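Local coordinates for protein arabinofuranosidase (Bifidobacterium longum, PDB 2Y2W) that hydrolyses terminal non-reducing alpha-L-arabinofuranosyl bonds in arabinans and arabinoxylan, helping to break down plant cell walls, at residues 101-106 with 432-437; 270-275 with 326-331; 299-304 with 455-460; 334-339 with 400-405; 378-383 with 426-431. One frame throughout, in Å; residues are numbered along the deposited sequence.

How the contacts relate
From the N terminus, helix 94-103 opens contact 1, whose other half lies 326 residues on, in helix 431-440; contacts 2, 4 and 5 all fall within this span. Contact 2 closes a short loop from helix 265-274 to the end of helix 307-327, before contact 4 begins. Contact 3 starts within that loop and ends beyond helix 431-440, so it crosses contacts 1 and 2; it ties a helix of the barrel half to the mixed beta sheet. Contact 4 pairs the last two barrel strands. Contact 5, set within contacts 1 and 3, crosses contact 4 and touches contact 1 through a salt bridge between Arg427 and Glu102.

Contact 1: 101-106 with 432-437; sequences KELGVT and YPFAEA
Leu103 and Ala435 bring their backbones together, CA to CA 4.5 Å, where the last turn of helix 94-103 meets the flank of helix 431-440. The first helix ends in a Schellman motif at Gly104, whose positive phi turns the chain away toward the next barrel strand. Just before that turn the carbonyl of Leu103 faces the second helix. Its O receives a CA-H...O contact from Ala435 CA at 3.5 Å, with 162° at the hydrogen, and also lies at the edge of the Phe434 ring, 3.4 Å from CD1. Phe434 CG, anti to the backbone N (chi1 -167°), starts the side chain toward Leu103. Leu103 crosses the phenylalanine at about a right angle, its CD1 3.5 Å from Phe434 CD1 and its CG resting beside the same ring atom. Val105 CG2 comes obliquely to Phe434 CE1, at 4.2 Å. Ala435 CB lies against Glu102 O, at 3.7 Å. An alanine in place of Phe434 would probably open a gap beside Leu103 and Val105 and deprive the Leu103 carbonyl of its aromatic edge. The carboxylate of Glu102 turns to Arg427 in a salt bridge, while Leu103 also packs on Phe431 and Pro416. Apolar packing and one CA-H...O contact thus join the two segments, and the small Ala435 is consistent with the close backbone approach; the charged pairing with Arg427 lies beside this buried seam.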
# COMPACT_ATOMS: atom_id res chain seq x y z
N LYS D 101 -4.64 40.63 -5.39
CA LYS D 101 -3.53 41.57 -5.56
C LYS D 101 -3.50 42.56 -4.40
O LYS D 101 -2.45 42.77 -3.79
CB LYS D 101 -3.66 42.30 -6.91
CG LYS D 101 -2.57 43.34 -7.20
CD LYS D 101 -1.26 42.69 -7.65
CE LYS D 101 -0.21 43.74 -8.00
NZ LYS D 101 0.42 44.36 -6.79
N GLU D 102 -4.65 43.15 -4.10
CA GLU D 102 -4.79 44.11 -3.01
C GLU D 102 -4.47 43.48 -1.65
O GLU D 102 -4.00 44.17 -0.74
CB GLU D 102 -6.20 44.71 -2.99
CG GLU D 102 -6.33 45.97 -2.14
CD GLU D 102 -7.75 46.52 -2.10
OE1 GLU D 102 -8.38 46.65 -3.18
OE2 GLU D 102 -8.23 46.82 -0.99
N LEU D 103 -4.73 42.18 -1.52
CA LEU D 103 -4.46 41.46 -0.29
C LEU D 103 -2.97 41.17 -0.09
O LEU D 103 -2.51 41.03 1.04
CB LEU D 103 -5.28 40.16 -0.23
CG LEU D 103 -5.36 39.36 1.07
CD1 LEU D 103 -5.90 40.20 2.23
CD2 LEU D 103 -6.22 38.13 0.86
N GLY D 104 -2.23 41.07 -1.19
CA GLY D 104 -0.79 40.86 -1.14
C GLY D 104 -0.38 39.41 -0.90
O GLY D 104 0.65 39.15 -0.27
N VAL D 105 -1.18 38.48 -1.41
CA VAL D 105 -0.86 37.06 -1.36
C VAL D 105 0.25 36.76 -2.37
O VAL D 105 0.18 37.19 -3.52
CB VAL D 105 -2.11 36.17 -1.65
CG1 VAL D 105 -1.78 34.69 -1.49
CG2 VAL D 105 -3.27 36.56 -0.73
N THR D 106 1.26 36.01 -1.93
CA THR D 106 2.43 35.71 -2.75
C THR D 106 2.47 34.26 -3.23
O THR D 106 3.04 33.95 -4.27
CB THR D 106 3.73 35.96 -1.98
OG1 THR D 106 3.70 35.21 -0.76
CG2 THR D 106 3.89 37.45 -1.66
N TYR D 432 -8.15 43.42 6.12
CA TYR D 432 -7.36 44.63 6.36
C TYR D 432 -6.06 44.45 7.16
O TYR D 432 -5.07 45.09 6.84
CB TYR D 432 -8.25 45.73 6.96
CG TYR D 432 -9.46 46.07 6.11
CD1 TYR D 432 -9.35 46.91 5.00
CD2 TYR D 432 -10.72 45.55 6.42
CE1 TYR D 432 -10.46 47.22 4.22
CE2 TYR D 432 -11.84 45.85 5.64
CZ TYR D 432 -11.70 46.69 4.54
OH TYR D 432 -12.80 47.00 3.77
N PRO D 433 -6.06 43.59 8.20
CA PRO D 433 -4.79 43.35 8.90
C PRO D 433 -3.79 42.57 8.06
O PRO D 433 -2.58 42.75 8.22
CB PRO D 433 -5.20 42.53 10.13
CG PRO D 433 -6.65 42.76 10.29
CD PRO D 433 -7.18 42.94 8.90
N PHE D 434 -4.29 41.71 7.17
CA PHE D 434 -3.43 40.91 6.29
C PHE D 434 -2.79 41.78 5.21
O PHE D 434 -1.57 41.74 5.02
CB PHE D 434 -4.21 39.76 5.66
CG PHE D 434 -3.34 38.73 5.00
CD1 PHE D 434 -2.96 38.86 3.66
CD2 PHE D 434 -2.89 37.62 5.71
CE1 PHE D 434 -2.15 37.91 3.05
CE2 PHE D 434 -2.08 36.66 5.10
CZ PHE D 434 -1.71 36.81 3.77
N ALA D 435 -3.61 42.57 4.52
CA ALA D 435 -3.14 43.47 3.47
C ALA D 435 -2.00 44.38 3.93
O ALA D 435 -0.96 44.46 3.28
CB ALA D 435 -4.30 44.30 2.92
N GLU D 436 -2.19 45.05 5.07
CA GLU D 436 -1.18 45.94 5.64
C GLU D 436 0.14 45.24 5.92
O GLU D 436 1.21 45.77 5.59
CB GLU D 436 -1.70 46.62 6.91
CG GLU D 436 -2.22 48.03 6.68
CD GLU D 436 -1.12 49.03 6.35
OE1 GLU D 436 -0.00 48.90 6.89
OE2 GLU D 436 -1.38 49.94 5.54
N ALA D 437 0.07 44.05 6.51
CA ALA D 437 1.26 43.27 6.80
C ALA D 437 1.92 42.78 5.51
O ALA D 437 3.14 42.80 5.38
CB ALA D 437 0.93 42.10 7.71

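Contact 2: 270-275 with 326-331; sequences VLTKAY and EANNGT
Thr272 and Asn328 supply the polar part of this contact. The side-chain amide of Asn328 sends ND2 to Thr272 O at 2.8 Å, a nearly straight bond with 169° at the hydrogen. It arrives in the carbonyl plane on a lone pair, and the acceptor lies close to the plane of the amide, so both groups are well aligned. The same ND2 also bonds to Ala324 O, in the last turn of helix 307-327. One amide nitrogen thereby joins carbonyls of two helices.

Packing makes up the rest. Tyr275 CG, anti to the backbone N (chi1 168°), heads toward the 326-331 segment, and the tyrosine and asparagine side chains slide past each other in opposite directions, with ring and amide planes only 9° apart. Asn328 CB lies 3.7 Å from Tyr275 CD2, while ND2 approaches Tyr275 CB at 3.4 Å. At the far end, Tyr275 OH comes 3.4 Å from Gly330 CA, where a side chain would collide with the hydroxyl. Thr272 CG2 meets Ala327 CB at 4.1 Å.

The hydroxyl of Tyr275 bonds to Lys332 O, and its ring touches Ile334. The contact thus joins the end of helix 265-274 to the turn between helix 307-327 and barrel strand 335-341.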
# COMPACT_ATOMS: atom_id res chain seq x y z
N VAL D 270 8.25 11.40 12.39
CA VAL D 270 8.19 11.64 10.95
C VAL D 270 9.45 12.34 10.43
O VAL D 270 10.07 11.87 9.47
CB VAL D 270 6.90 12.43 10.56
CG1 VAL D 270 7.00 13.02 9.15
CG2 VAL D 270 5.68 11.52 10.68
N LEU D 271 9.84 13.43 11.09
CA LEU D 271 11.00 14.21 10.65
C LEU D 271 12.33 13.49 10.85
O LEU D 271 13.23 13.65 10.03
CB LEU D 271 11.02 15.60 11.30
CG LEU D 271 9.83 16.54 11.04
CD1 LEU D 271 9.97 17.82 11.86
CD2 LEU D 271 9.66 16.87 9.56
N THR D 272 12.45 12.69 11.90
CA THR D 272 13.68 11.94 12.17
C THR D 272 14.02 10.99 11.02
O THR D 272 15.17 10.92 10.59
CB THR D 272 13.61 11.16 13.51
OG1 THR D 272 13.44 12.08 14.60
CG2 THR D 272 14.87 10.34 13.75
N LYS D 273 13.01 10.28 10.51
CA LYS D 273 13.22 9.31 9.44
C LYS D 273 13.43 9.98 8.08
O LYS D 273 14.35 9.61 7.35
CB LYS D 273 12.05 8.32 9.37
CG LYS D 273 12.34 7.08 8.53
CD LYS D 273 11.35 5.97 8.83
CE LYS D 273 11.70 4.70 8.05
NZ LYS D 273 10.78 3.58 8.38
N ALA D 274 12.59 10.96 7.76
CA ALA D 274 12.59 11.56 6.42
C ALA D 274 13.42 12.84 6.32
O ALA D 274 13.34 13.55 5.32
CB ALA D 274 11.16 11.80 5.97
N TYR D 275 14.22 13.11 7.35
CA TYR D 275 14.98 14.37 7.46
C TYR D 275 15.68 14.83 6.18
O TYR D 275 15.45 15.94 5.71
CB TYR D 275 15.98 14.31 8.62
CG TYR D 275 16.98 15.45 8.62
CD1 TYR D 275 16.60 16.75 8.97
CD2 TYR D 275 18.31 15.23 8.25
CE1 TYR D 275 17.51 17.79 8.95
CE2 TYR D 275 19.23 16.27 8.22
CZ TYR D 275 18.82 17.55 8.58
OH TYR D 275 19.74 18.57 8.56
N GLU D 326 19.55 16.81 14.83
CA GLU D 326 20.64 16.32 15.67
C GLU D 326 20.68 14.79 15.81
O GLU D 326 21.73 14.22 16.10
CB GLU D 326 20.67 17.02 17.04
CG GLU D 326 19.36 16.99 17.82
CD GLU D 326 19.15 18.22 18.71
OE1 GLU D 326 19.89 19.22 18.57
OE2 GLU D 326 18.23 18.18 19.56
N ALA D 327 19.54 14.14 15.58
CA ALA D 327 19.47 12.68 15.51
C ALA D 327 20.13 12.15 14.24
O ALA D 327 20.63 11.03 14.21
CB ALA D 327 18.03 12.21 15.59
N ASN D 328 20.11 12.97 13.19
CA ASN D 328 20.74 12.64 11.91
C ASN D 328 22.07 13.36 11.68
O ASN D 328 22.59 13.37 10.56
CB ASN D 328 19.78 12.98 10.76
CG ASN D 328 18.63 11.99 10.64
OD1 ASN D 328 18.81 10.86 10.19
ND2 ASN D 328 17.45 12.42 11.04
N ASN D 329 22.62 13.94 12.75
CA ASN D 329 23.84 14.77 12.67
C ASN D 329 23.80 15.73 11.49
O ASN D 329 24.82 15.99 10.84
CB ASN D 329 25.10 13.90 12.63
CG ASN D 329 25.36 13.17 13.94
OD1 ASN D 329 25.29 13.76 15.02
ND2 ASN D 329 25.69 11.89 13.84
N GLY D 330 22.61 16.26 11.21
CA GLY D 330 22.38 17.09 10.03
C GLY D 330 22.96 18.48 10.15
O GLY D 330 23.25 18.95 11.25
N THR D 331 23.12 19.13 9.00
CA THR D 331 23.67 20.48 8.93
C THR D 331 22.57 21.49 8.60
O THR D 331 22.74 22.69 8.79
CB THR D 331 24.79 20.58 7.86
OG1 THR D 331 24.24 20.34 6.56
CG2 THR D 331 25.89 19.56 8.13

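Contact 3: 299-304 with 455-460; sequences SMQDFL and IHTEAY
Asp302 OD1 accepts the backbone N-H of Glu458 at 2.9 Å, the shortest polar bond between the segments. The donor comes to the syn side of the carboxylate, 30° out of its plane. OD2 takes a weak bond from Ala459 N at 3.3 Å, so the two oxygens hold consecutive amides. Asp302 CG, anti to its own carbonyl carbon (chi1 -65°), is thereby directed at the turn. An alanine here would probably leave the amides of Glu458 and Ala459 without these acceptors and the turn less firmly held to the helix. Glu458 OE1 is 4.3 Å from Asp302 OD1, a like-charged neighbour that may raise the proton affinity of either acid.

Within the turn, Thr457 OG1 donates to Tyr460 O from above the carbonyl plane. Thr457 CG2 packs 3.7 Å from Gln301 CG, and Ile455 CD1 lies 3.3 Å from Gln301 NE2; that nitrogen bonds to Arg486 O. Tyr460 CE2, at the edge of its ring, lies 3.3 Å from Asp302 O. Ala459 CB sits over the centre of one face of the same ring.

Helix 297-304, whose other side packs through Phe303 on helix 382-397, is thus joined to the turn between strands 444-456 and 462-473 of the mixed sheet.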
# COMPACT_ATOMS: atom_id res chain seq x y z
N SER D 299 -14.91 33.25 27.25
CA SER D 299 -14.51 32.59 26.01
C SER D 299 -13.91 33.59 25.02
O SER D 299 -12.98 33.27 24.29
CB SER D 299 -15.69 31.86 25.38
OG SER D 299 -16.71 32.77 25.02
N MET D 300 -14.48 34.80 25.01
CA MET D 300 -13.98 35.91 24.19
C MET D 300 -12.54 36.28 24.57
O MET D 300 -11.69 36.43 23.69
CB MET D 300 -14.91 37.12 24.32
CG MET D 300 -14.38 38.44 23.75
SD MET D 300 -13.92 38.39 22.00
CE MET D 300 -15.51 38.14 21.21
N GLN D 301 -12.28 36.42 25.87
CA GLN D 301 -10.95 36.77 26.37
C GLN D 301 -9.91 35.68 26.09
O GLN D 301 -8.75 35.98 25.84
CB GLN D 301 -11.00 37.10 27.87
CG GLN D 301 -9.74 37.78 28.42
CD GLN D 301 -9.55 39.19 27.90
OE1 GLN D 301 -10.15 40.14 28.41
NE2 GLN D 301 -8.70 39.34 26.89
N ASP D 302 -10.34 34.41 26.15
CA ASP D 302 -9.48 33.29 25.76
C ASP D 302 -9.13 33.37 24.27
O ASP D 302 -8.00 33.11 23.87
CB ASP D 302 -10.17 31.95 26.04
CG ASP D 302 -10.41 31.70 27.52
OD1 ASP D 302 -10.09 32.58 28.35
OD2 ASP D 302 -10.93 30.61 27.85
N PHE D 303 -10.13 33.74 23.47
CA PHE D 303 -10.01 33.82 22.02
C PHE D 303 -9.08 34.95 21.56
O PHE D 303 -8.33 34.80 20.59
CB PHE D 303 -11.40 33.95 21.39
CG PHE D 303 -11.38 34.20 19.91
CD1 PHE D 303 -10.73 33.32 19.04
CD2 PHE D 303 -12.04 35.30 19.38
CE1 PHE D 303 -10.72 33.56 17.67
CE2 PHE D 303 -12.04 35.54 18.01
CZ PHE D 303 -11.38 34.66 17.16
N LEU D 304 -9.13 36.09 22.26
CA LEU D 304 -8.28 37.23 21.92
C LEU D 304 -6.80 36.96 22.20
O LEU D 304 -5.92 37.59 21.61
CB LEU D 304 -8.75 38.49 22.64
CG LEU D 304 -10.10 39.08 22.20
CD1 LEU D 304 -10.70 39.94 23.30
CD2 LEU D 304 -9.98 39.86 20.90
N ILE D 455 -3.42 40.34 31.72
CA ILE D 455 -4.84 39.98 31.85
C ILE D 455 -5.00 38.47 32.04
O ILE D 455 -4.13 37.69 31.64
CB ILE D 455 -5.68 40.47 30.64
CG1 ILE D 455 -4.99 40.14 29.31
CG2 ILE D 455 -5.97 41.97 30.76
CD1 ILE D 455 -5.81 40.45 28.07
N HIS D 456 -6.11 38.07 32.66
CA HIS D 456 -6.36 36.67 32.99
C HIS D 456 -7.31 35.98 32.01
O HIS D 456 -8.28 36.58 31.55
CB HIS D 456 -6.89 36.55 34.43
CG HIS D 456 -6.94 35.14 34.94
ND1 HIS D 456 -5.86 34.53 35.54
CD2 HIS D 456 -7.94 34.23 34.94
CE1 HIS D 456 -6.19 33.30 35.89
NE2 HIS D 456 -7.45 33.09 35.54
N THR D 457 -7.01 34.72 31.69
CA THR D 457 -7.83 33.90 30.80
C THR D 457 -8.03 32.50 31.39
O THR D 457 -7.26 32.07 32.25
CB THR D 457 -7.18 33.76 29.39
OG1 THR D 457 -5.85 33.25 29.53
CG2 THR D 457 -7.13 35.10 28.67
N GLU D 458 -9.07 31.80 30.93
CA GLU D 458 -9.31 30.41 31.34
C GLU D 458 -8.34 29.43 30.69
O GLU D 458 -7.77 28.58 31.38
CB GLU D 458 -10.75 29.98 31.04
CG GLU D 458 -11.67 29.89 32.26
CD GLU D 458 -12.71 31.00 32.31
OE1 GLU D 458 -12.38 32.16 32.00
OE2 GLU D 458 -13.87 30.70 32.68
N ALA D 459 -8.17 29.55 29.38
CA ALA D 459 -7.34 28.63 28.59
C ALA D 459 -5.84 28.80 28.83
O ALA D 459 -5.09 27.82 28.86
CB ALA D 459 -7.67 28.75 27.11
N TYR D 460 -5.41 30.05 28.99
CA TYR D 460 -4.00 30.37 29.21
C TYR D 460 -3.82 31.07 30.56
O TYR D 460 -4.80 31.36 31.24
CB TYR D 460 -3.47 31.24 28.06
CG TYR D 460 -3.99 30.80 26.70
CD1 TYR D 460 -3.47 29.67 26.06
CD2 TYR D 460 -5.01 31.50 26.07
CE1 TYR D 460 -3.95 29.26 24.83
CE2 TYR D 460 -5.50 31.10 24.83
CZ TYR D 460 -4.96 29.97 24.22
OH TYR D 460 -5.44 29.56 22.99

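Contact 4: 334-339 with 400-405; sequences IALSFD and DRVRSA
Leu336 and Val402 form one rung of the parallel pairing between strands 335-341 and 402-408, the seventh and eighth strands of the (beta/alpha)8 barrel of this family 51 enzyme. The register shifts by one between Leu336 and Ser337, a beta bulge. Before it, Leu336 N bonds to Arg401 O at 2.7 Å, almost straight at 172°; Arg403 N returns only a weak bond to Leu336 O. Beyond the bulge Phe338 N bonds to Ser404 O at 2.9 Å.

The tight part is the face carrying Leu336, Val402, Phe338 and Ala405. Leu336 CB meets Val402 CG2 at 3.8 Å, while Val402 CG1 approaches Phe338 CD1 from an oblique direction. Phe338 CB and Ala405 CB pack beside each other at 4.0 Å. Helix 307-327 packs on Leu336 and Phe338, with Phe313 edge-to-face against Phe338. Two residues farther along the strand is Glu340, the probable nucleophile.

The N-terminal end of the pair is more open and polar: Ala335, Arg401 and Arg403 are partly exposed. Ala335 CB touches Arg403 CG, and Arg403 NH1 bonds to Asp58 O. The Arg401 chain bends at chi2 (66°), which turns CD. Its NE and NH2 grip Ile334 O side-on, both from the same face of the carbonyl plane; its NH1 forms a salt bridge with Asp322.

The other face has buried serines. Ser337 OG and Ser404 OG lie too far apart to bond directly, and one water joins them, at 3.1 Å from Ser337 OG and 2.7 Å from Ser404 OG.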
# COMPACT_ATOMS: atom_id res chain seq x y z
N ILE D 334 15.13 22.25 9.37
CA ILE D 334 13.79 22.13 8.82
C ILE D 334 13.01 23.37 9.24
O ILE D 334 12.81 23.61 10.43
CB ILE D 334 13.06 20.86 9.34
CG1 ILE D 334 13.89 19.58 9.09
CG2 ILE D 334 11.65 20.76 8.75
CD1 ILE D 334 14.18 19.26 7.63
N ALA D 335 12.58 24.15 8.25
CA ALA D 335 11.75 25.33 8.51
C ALA D 335 10.30 24.93 8.78
O ALA D 335 9.86 23.84 8.40
CB ALA D 335 11.84 26.31 7.36
N LEU D 336 9.56 25.82 9.44
CA LEU D 336 8.16 25.59 9.74
C LEU D 336 7.27 26.21 8.67
O LEU D 336 7.56 27.30 8.17
CB LEU D 336 7.80 26.16 11.12
CG LEU D 336 7.88 25.26 12.35
CD1 LEU D 336 9.25 24.60 12.53
CD2 LEU D 336 7.51 26.06 13.59
N SER D 337 6.20 25.50 8.34
CA SER D 337 5.23 25.97 7.35
C SER D 337 3.82 25.97 7.94
O SER D 337 3.15 24.94 7.97
CB SER D 337 5.29 25.10 6.09
OG SER D 337 4.40 25.58 5.09
N PHE D 338 3.38 27.14 8.40
CA PHE D 338 2.02 27.31 8.92
C PHE D 338 1.00 27.37 7.78
O PHE D 338 0.33 28.39 7.58
CB PHE D 338 1.93 28.56 9.80
CG PHE D 338 1.89 28.27 11.27
CD1 PHE D 338 3.06 28.07 11.99
CD2 PHE D 338 0.67 28.18 11.93
CE1 PHE D 338 3.02 27.80 13.35
CE2 PHE D 338 0.62 27.91 13.29
CZ PHE D 338 1.80 27.72 14.01
N ASP D 339 0.88 26.27 7.05
CA ASP D 339 0.13 26.24 5.79
C ASP D 339 -1.40 26.19 5.95
O ASP D 339 -2.13 26.24 4.96
CB ASP D 339 0.65 25.15 4.84
CG ASP D 339 0.71 23.77 5.48
OD1 ASP D 339 0.23 23.60 6.62
OD2 ASP D 339 1.25 22.86 4.83
N ASP D 400 11.87 33.56 11.82
CA ASP D 400 13.21 33.00 11.70
C ASP D 400 13.14 31.49 11.49
O ASP D 400 14.02 30.90 10.87
CB ASP D 400 14.05 33.32 12.95
CG ASP D 400 13.43 32.79 14.24
OD1 ASP D 400 12.21 32.96 14.45
OD2 ASP D 400 14.18 32.22 15.06
N ARG D 401 12.08 30.89 12.01
CA ARG D 401 11.87 29.45 11.88
C ARG D 401 10.62 29.16 11.06
O ARG D 401 10.53 28.11 10.41
CB ARG D 401 11.78 28.79 13.26
CG ARG D 401 12.05 27.30 13.25
CD ARG D 401 13.50 26.98 12.87
NE ARG D 401 13.71 25.56 12.65
CZ ARG D 401 13.97 24.68 13.62
NH1 ARG D 401 14.06 25.07 14.89
NH2 ARG D 401 14.16 23.40 13.32
N VAL D 402 9.66 30.08 11.09
CA VAL D 402 8.47 29.99 10.25
C VAL D 402 8.72 30.79 8.97
O VAL D 402 8.52 32.01 8.93
CB VAL D 402 7.19 30.48 10.98
CG1 VAL D 402 5.97 30.37 10.07
CG2 VAL D 402 6.97 29.69 12.26
N ARG D 403 9.16 30.10 7.93
CA ARG D 403 9.51 30.75 6.67
C ARG D 403 8.36 30.71 5.65
O ARG D 403 8.49 31.22 4.54
CB ARG D 403 10.79 30.14 6.09
CG ARG D 403 12.01 30.20 7.01
CD ARG D 403 12.46 31.63 7.32
NE ARG D 403 12.77 32.40 6.11
CZ ARG D 403 13.21 33.65 6.11
NH1 ARG D 403 13.41 34.30 7.25
NH2 ARG D 403 13.45 34.26 4.96
N SER D 404 7.25 30.10 6.05
CA SER D 404 6.05 30.05 5.21
C SER D 404 4.78 29.96 6.05
O SER D 404 4.76 29.30 7.09
CB SER D 404 6.11 28.86 4.25
OG SER D 404 5.01 28.89 3.35
N ALA D 405 3.74 30.64 5.59
CA ALA D 405 2.42 30.58 6.21
C ALA D 405 1.32 30.75 5.16
O ALA D 405 1.41 31.61 4.29
CB ALA D 405 2.29 31.63 7.31
O HOH W 1 2.66 27.98 4.27

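Contact 5: 378-383 with 426-431; sequences DIYTAA and WRQTTF
Tyr380 and Gln428 meet through the glutamine amide, which uses both its ends on the backbone of the opposite segment. Gln428 OE1 accepts from Tyr380 N at 2.9 Å, with 176° at the hydrogen. Gln428 NE2 donates to Asp378 O at 3.1 Å, nearly along the C=O axis, with that oxygen in the plane of the glutamine amide. Together the two bonds fix the rotation of the amide, and NE2 has a further, weak bond to Ala415 O. A third bond comes from Thr429 OG1, which gives its hydrogen to Thr381 O at 3.1 Å from above the carbonyl plane. OG1 stands between the backbone N and carbonyl carbon of Thr429 (chi1 64°), a position that puts it on the side of Thr381 O.

The Tyr380 ring lies across the glutamine, its CD2 3.4 Å from Gln428 NE2. Thr430 CG2 covers one face in a CH-pi contact, 4.0 Å from the ring centroid, while Asp378 O sits on the opposite face toward the rim. The Tyr380 hydroxyl is satisfied elsewhere, by Val343 O, and Asp378 OD2 accepts from Tyr345 N.

These last two bonds carry the contact to the loop around Trp344, probably important for substrate recognition, whose side chain Asp378 touches. Thr381 is the N-cap of helix 382-397, so the arrangement is a side-chain amide bridging backbone groups just ahead of a capped barrel helix, close to the probable substrate site.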
# COMPACT_ATOMS: atom_id res chain seq x y z
N ASP D 378 -17.97 31.69 7.05
CA ASP D 378 -18.00 32.47 8.29
C ASP D 378 -17.96 33.97 8.00
O ASP D 378 -17.18 34.44 7.17
CB ASP D 378 -16.83 32.08 9.20
CG ASP D 378 -17.03 30.72 9.86
OD1 ASP D 378 -18.17 30.21 9.87
OD2 ASP D 378 -16.03 30.17 10.37
N ILE D 379 -18.83 34.70 8.69
CA ILE D 379 -18.92 36.15 8.55
C ILE D 379 -18.18 36.78 9.73
O ILE D 379 -18.61 36.68 10.87
CB ILE D 379 -20.40 36.64 8.49
CG1 ILE D 379 -21.29 35.66 7.71
CG2 ILE D 379 -20.49 38.03 7.88
CD1 ILE D 379 -21.07 35.65 6.19
N TYR D 380 -17.05 37.42 9.42
CA TYR D 380 -16.07 37.80 10.45
C TYR D 380 -16.41 39.07 11.22
O TYR D 380 -16.76 40.09 10.63
CB TYR D 380 -14.67 37.90 9.85
CG TYR D 380 -14.04 36.57 9.50
CD1 TYR D 380 -13.76 35.63 10.48
CD2 TYR D 380 -13.71 36.27 8.18
CE1 TYR D 380 -13.18 34.41 10.17
CE2 TYR D 380 -13.12 35.05 7.85
CZ TYR D 380 -12.86 34.13 8.85
OH TYR D 380 -12.28 32.92 8.54
N THR D 381 -16.27 38.98 12.53
CA THR D 381 -16.52 40.09 13.44
C THR D 381 -15.25 40.92 13.63
O THR D 381 -14.16 40.47 13.30
CB THR D 381 -16.99 39.59 14.82
OG1 THR D 381 -15.99 38.75 15.39
CG2 THR D 381 -18.30 38.82 14.70
N ALA D 382 -15.42 42.12 14.18
CA ALA D 382 -14.29 43.00 14.48
C ALA D 382 -13.25 42.31 15.36
O ALA D 382 -12.06 42.56 15.22
CB ALA D 382 -14.79 44.28 15.15
N ALA D 383 -13.72 41.44 16.25
CA ALA D 383 -12.84 40.69 17.14
C ALA D 383 -12.04 39.62 16.40
O ALA D 383 -10.85 39.44 16.68
CB ALA D 383 -13.65 40.06 18.27
N TRP D 426 -16.29 41.47 -1.96
CA TRP D 426 -16.03 42.45 -0.90
C TRP D 426 -15.04 41.94 0.15
O TRP D 426 -14.80 40.74 0.26
CB TRP D 426 -17.34 42.91 -0.25
CG TRP D 426 -18.23 41.79 0.25
CD1 TRP D 426 -19.17 41.11 -0.47
CD2 TRP D 426 -18.27 41.25 1.58
NE1 TRP D 426 -19.78 40.17 0.32
CE2 TRP D 426 -19.25 40.24 1.59
CE3 TRP D 426 -17.57 41.52 2.76
CZ2 TRP D 426 -19.55 39.49 2.73
CZ3 TRP D 426 -17.87 40.78 3.90
CH2 TRP D 426 -18.85 39.77 3.87
N ARG D 427 -14.48 42.88 0.91
CA ARG D 427 -13.47 42.59 1.92
C ARG D 427 -14.13 42.33 3.27
O ARG D 427 -14.99 43.10 3.71
CB ARG D 427 -12.49 43.76 2.06
CG ARG D 427 -11.83 44.20 0.76
CD ARG D 427 -11.36 45.64 0.86
NE ARG D 427 -10.87 46.15 -0.41
CZ ARG D 427 -11.65 46.66 -1.37
NH1 ARG D 427 -12.97 46.73 -1.21
NH2 ARG D 427 -11.10 47.10 -2.50
N GLN D 428 -13.72 41.25 3.92
CA GLN D 428 -14.13 40.98 5.29
C GLN D 428 -13.23 41.76 6.23
O GLN D 428 -12.25 42.37 5.79
CB GLN D 428 -14.05 39.48 5.60
CG GLN D 428 -15.05 38.65 4.83
CD GLN D 428 -15.76 37.63 5.70
OE1 GLN D 428 -16.41 37.98 6.69
NE2 GLN D 428 -15.65 36.36 5.34
N THR D 429 -13.55 41.75 7.52
CA THR D 429 -12.77 42.48 8.51
C THR D 429 -11.34 41.95 8.60
O THR D 429 -10.41 42.71 8.89
CB THR D 429 -13.42 42.43 9.91
OG1 THR D 429 -13.46 41.08 10.38
CG2 THR D 429 -14.84 42.99 9.86
N THR D 430 -11.16 40.65 8.33
CA THR D 430 -9.86 39.99 8.39
C THR D 430 -8.96 40.32 7.20
O THR D 430 -7.76 40.00 7.22
CB THR D 430 -10.00 38.46 8.49
OG1 THR D 430 -10.81 37.99 7.40
CG2 THR D 430 -10.64 38.05 9.81
N PHE D 431 -9.54 40.94 6.18
CA PHE D 431 -8.81 41.38 4.98
C PHE D 431 -7.76 42.45 5.31
O PHE D 431 -6.62 42.38 4.83
CB PHE D 431 -9.80 41.93 3.95
CG PHE D 431 -9.19 42.28 2.63
CD1 PHE D 431 -8.57 43.51 2.43
CD2 PHE D 431 -9.26 41.38 1.56
CE1 PHE D 431 -8.01 43.84 1.19
CE2 PHE D 431 -8.70 41.70 0.33
CZ PHE D 431 -8.08 42.93 0.14